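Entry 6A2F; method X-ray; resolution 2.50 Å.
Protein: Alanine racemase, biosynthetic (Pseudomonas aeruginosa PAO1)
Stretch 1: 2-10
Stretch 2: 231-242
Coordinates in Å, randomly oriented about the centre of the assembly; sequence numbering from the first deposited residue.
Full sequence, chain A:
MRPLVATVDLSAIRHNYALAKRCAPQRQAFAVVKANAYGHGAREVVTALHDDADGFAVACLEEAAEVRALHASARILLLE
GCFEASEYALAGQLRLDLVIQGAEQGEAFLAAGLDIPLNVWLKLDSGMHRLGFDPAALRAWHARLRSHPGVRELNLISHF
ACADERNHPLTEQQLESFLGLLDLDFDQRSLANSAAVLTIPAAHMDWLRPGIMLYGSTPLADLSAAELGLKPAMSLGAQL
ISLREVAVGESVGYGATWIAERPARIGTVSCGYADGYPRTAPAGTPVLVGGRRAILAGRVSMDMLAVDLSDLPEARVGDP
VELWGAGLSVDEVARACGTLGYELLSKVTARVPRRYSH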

# COMPACT_ATOMS: atom_id res chain seq x y z
N ARG A 2 2.96 1.90 -18.98
CA ARG A 2 1.78 1.32 -18.36
C ARG A 2 0.73 2.42 -18.15
O ARG A 2 1.03 3.47 -17.58
CB ARG A 2 2.17 0.64 -17.04
CG ARG A 2 1.09 -0.25 -16.45
CD ARG A 2 1.62 -1.09 -15.29
NE ARG A 2 0.55 -1.79 -14.57
CZ ARG A 2 0.12 -1.45 -13.36
NH1 ARG A 2 0.65 -0.43 -12.70
NH2 ARG A 2 -0.86 -2.15 -12.79
N PRO A 3 -0.51 2.19 -18.63
CA PRO A 3 -1.53 3.23 -18.52
C PRO A 3 -2.11 3.33 -17.11
O PRO A 3 -3.23 2.88 -16.85
CB PRO A 3 -2.60 2.80 -19.53
CG PRO A 3 -2.24 1.42 -19.98
CD PRO A 3 -1.06 0.95 -19.19
N LEU A 4 -1.32 3.90 -16.20
CA LEU A 4 -1.76 4.19 -14.84
C LEU A 4 -1.03 5.42 -14.31
O LEU A 4 0.20 5.43 -14.18
CB LEU A 4 -1.54 3.00 -13.91
CG LEU A 4 -2.02 3.21 -12.47
CD1 LEU A 4 -3.54 3.27 -12.39
CD2 LEU A 4 -1.49 2.10 -11.58
N VAL A 5 -1.82 6.44 -14.00
CA VAL A 5 -1.28 7.73 -13.55
C VAL A 5 -2.13 8.31 -12.42
O VAL A 5 -3.36 8.32 -12.50
CB VAL A 5 -1.17 8.74 -14.73
CG1 VAL A 5 -0.74 10.11 -14.23
CG2 VAL A 5 -0.19 8.26 -15.78
N ALA A 6 -1.46 8.77 -11.37
CA ALA A 6 -2.10 9.53 -10.31
C ALA A 6 -1.91 11.03 -10.58
O ALA A 6 -0.81 11.57 -10.39
CB ALA A 6 -1.55 9.13 -8.95
N THR A 7 -2.97 11.68 -11.03
CA THR A 7 -2.94 13.11 -11.30
C THR A 7 -3.33 13.86 -10.03
O THR A 7 -4.41 13.63 -9.47
CB THR A 7 -3.86 13.48 -12.48
OG1 THR A 7 -3.43 12.79 -13.65
CG2 THR A 7 -3.85 14.99 -12.76
N VAL A 8 -2.44 14.74 -9.58
CA VAL A 8 -2.64 15.50 -8.36
C VAL A 8 -2.92 16.97 -8.69
O VAL A 8 -2.13 17.64 -9.37
CB VAL A 8 -1.43 15.38 -7.40
CG1 VAL A 8 -1.68 16.13 -6.10
CG2 VAL A 8 -1.12 13.92 -7.11
N ASP A 9 -4.06 17.46 -8.20
CA ASP A 9 -4.44 18.86 -8.36
C ASP A 9 -3.95 19.66 -7.15
O ASP A 9 -4.60 19.70 -6.10
CB ASP A 9 -5.95 19.00 -8.54
CG ASP A 9 -6.38 20.42 -8.88
OD1 ASP A 9 -5.56 21.35 -8.79
OD2 ASP A 9 -7.56 20.60 -9.26
N LEU A 10 -2.80 20.32 -7.32
CA LEU A 10 -2.17 21.08 -6.25
C LEU A 10 -2.98 22.31 -5.82
O LEU A 10 -3.01 22.67 -4.64
CB LEU A 10 -0.74 21.49 -6.62
CG LEU A 10 0.29 20.36 -6.75
CD1 LEU A 10 1.57 20.87 -7.39
CD2 LEU A 10 0.59 19.68 -5.41
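Stretch 2 231-242: KPAMSLGAQLIS

Stretch 2 lies beside stretch 1 as a neighbouring antiparallel β-strand: the axes of strand 234-242 and of the strand through 4-8 approach to 4.5 Å, and their N-to-C directions differ by 163°. The register follows from the nearest CA pairs, with Val5 CA to Gly237 CA at 5.5 Å, Ala6 CA to Leu236 CA at 4.4 Å, Thr7 CA to Ser235 CA at 5.0 Å and Val8 CA to Met234 CA at 4.6 Å. This alternation of wide and narrow spacings is expected where hydrogen-bonded and non-hydrogen-bonded pairs take turns.

The hydrogen bonds confirm it. Gly237 N gives to Val5 O and Val5 N to Gly237 O, both at 3.0 Å and nearly straight (173° and 168°). Ser235 N reaches Thr7 O at 2.7 Å, and Thr7 N reaches Ser235 O at 2.8 Å. Asp9 N to Ala233 O, 2.7 Å and 173°, extends the ladder into the residues preceding strand 234-242. CA-H...O contacts accompany the narrow pairs: Ala6 CA, paired with Leu236, approaches Ser235 O at 3.4 Å.

Shape matching is clearest on the face carrying Leu4, Ala6, Val8, Met234 and Leu236. Ala6 offers only a methyl, and larger neighbours border it: its CB lies 4.1 Å from Leu236 CD1 and 4.3 Å from Met234 CG. Leu236 CD1 also meets Leu4 CD1 at 3.9 Å, while that same Leu4 CD1 packs 3.7 Å from the small Ala238 CB.

The other face is sparser between the strands. Thr7 CB and Ser235 CB stand 4.3 Å apart, and Gly237 leaves a shallow vacancy beside Val5. Near the start of stretch 1, Pro3 forms a broad bump, its CB 3.7 Å from Gln239 CD and its CG 4.3 Å from Ile241 CG2. Together the stretches bury 617 Å².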

# COMPACT_ATOMS: atom_id res chain seq x y z
N LYS A 231 -12.50 20.06 -2.62
CA LYS A 231 -12.13 19.61 -3.96
C LYS A 231 -11.13 18.45 -3.91
O LYS A 231 -10.10 18.56 -3.25
CB LYS A 231 -11.55 20.76 -4.78
CG LYS A 231 -12.55 21.87 -5.07
CD LYS A 231 -11.93 22.92 -5.97
CE LYS A 231 -12.95 23.98 -6.36
NZ LYS A 231 -12.33 25.05 -7.18
N PRO A 232 -11.43 17.33 -4.60
CA PRO A 232 -10.55 16.16 -4.58
C PRO A 232 -9.19 16.44 -5.20
O PRO A 232 -9.12 17.00 -6.29
CB PRO A 232 -11.31 15.10 -5.39
CG PRO A 232 -12.30 15.87 -6.20
CD PRO A 232 -12.65 17.08 -5.39
N ALA A 233 -8.13 16.07 -4.50
CA ALA A 233 -6.77 16.36 -4.96
C ALA A 233 -6.24 15.30 -5.92
O ALA A 233 -5.61 15.64 -6.92
CB ALA A 233 -5.83 16.53 -3.77
N MET A 234 -6.52 14.03 -5.63
CA MET A 234 -5.95 12.93 -6.41
C MET A 234 -6.95 12.30 -7.38
O MET A 234 -8.08 11.99 -7.01
CB MET A 234 -5.36 11.84 -5.51
CG MET A 234 -4.47 10.85 -6.25
SD MET A 234 -4.16 9.28 -5.41
CE MET A 234 -3.04 9.81 -4.12
N SER A 235 -6.51 12.12 -8.61
CA SER A 235 -7.27 11.39 -9.61
C SER A 235 -6.43 10.20 -10.08
O SER A 235 -5.39 10.38 -10.71
CB SER A 235 -7.62 12.31 -10.78
OG SER A 235 -8.80 11.86 -11.42
N LEU A 236 -6.87 9.00 -9.73
CA LEU A 236 -6.18 7.78 -10.16
C LEU A 236 -6.85 7.25 -11.42
O LEU A 236 -7.98 6.76 -11.38
CB LEU A 236 -6.15 6.73 -9.05
CG LEU A 236 -5.32 5.46 -9.28
CD1 LEU A 236 -3.84 5.78 -9.44
CD2 LEU A 236 -5.53 4.44 -8.17
N GLY A 237 -6.16 7.38 -12.55
CA GLY A 237 -6.70 6.98 -13.84
C GLY A 237 -5.94 5.82 -14.46
O GLY A 237 -4.71 5.78 -14.44
N ALA A 238 -6.70 4.87 -15.02
CA ALA A 238 -6.12 3.75 -15.75
C ALA A 238 -6.84 3.56 -17.09
O ALA A 238 -7.51 4.47 -17.57
CB ALA A 238 -6.18 2.47 -14.92
N GLN A 239 -6.67 2.38 -17.68
CA GLN A 239 -7.28 2.07 -18.97
C GLN A 239 -7.77 0.64 -19.06
O GLN A 239 -7.26 -0.25 -18.37
CB GLN A 239 -6.29 2.32 -20.11
CG GLN A 239 -6.42 3.67 -20.78
CD GLN A 239 -5.28 3.95 -21.74
OE1 GLN A 239 -4.89 3.09 -22.53
NE2 GLN A 239 -4.73 5.16 -21.67
N LEU A 240 -8.76 0.42 -19.93
CA LEU A 240 -9.14 -0.92 -20.34
C LEU A 240 -8.05 -1.46 -21.25
O LEU A 240 -7.72 -0.85 -22.26
CB LEU A 240 -10.48 -0.91 -21.08
CG LEU A 240 -11.75 -0.56 -20.31
CD1 LEU A 240 -12.92 -0.59 -21.28
CD2 LEU A 240 -11.99 -1.51 -19.15
N ILE A 241 -7.48 -2.61 -20.87
CA ILE A 241 -6.39 -3.25 -21.61
C ILE A 241 -6.85 -4.56 -22.24
O ILE A 241 -6.12 -5.19 -23.02
CB ILE A 241 -5.14 -3.47 -20.73
CG1 ILE A 241 -5.45 -4.42 -19.56
CG2 ILE A 241 -4.59 -2.14 -20.24
CD1 ILE A 241 -4.24 -4.86 -18.76
N SER A 242 -8.07 -4.97 -21.88
CA SER A 242 -8.68 -6.18 -22.43
C SER A 242 -10.20 -6.13 -22.31
O SER A 242 -10.74 -5.50 -21.39
CB SER A 242 -8.14 -7.43 -21.75
OG SER A 242 -8.65 -8.60 -22.36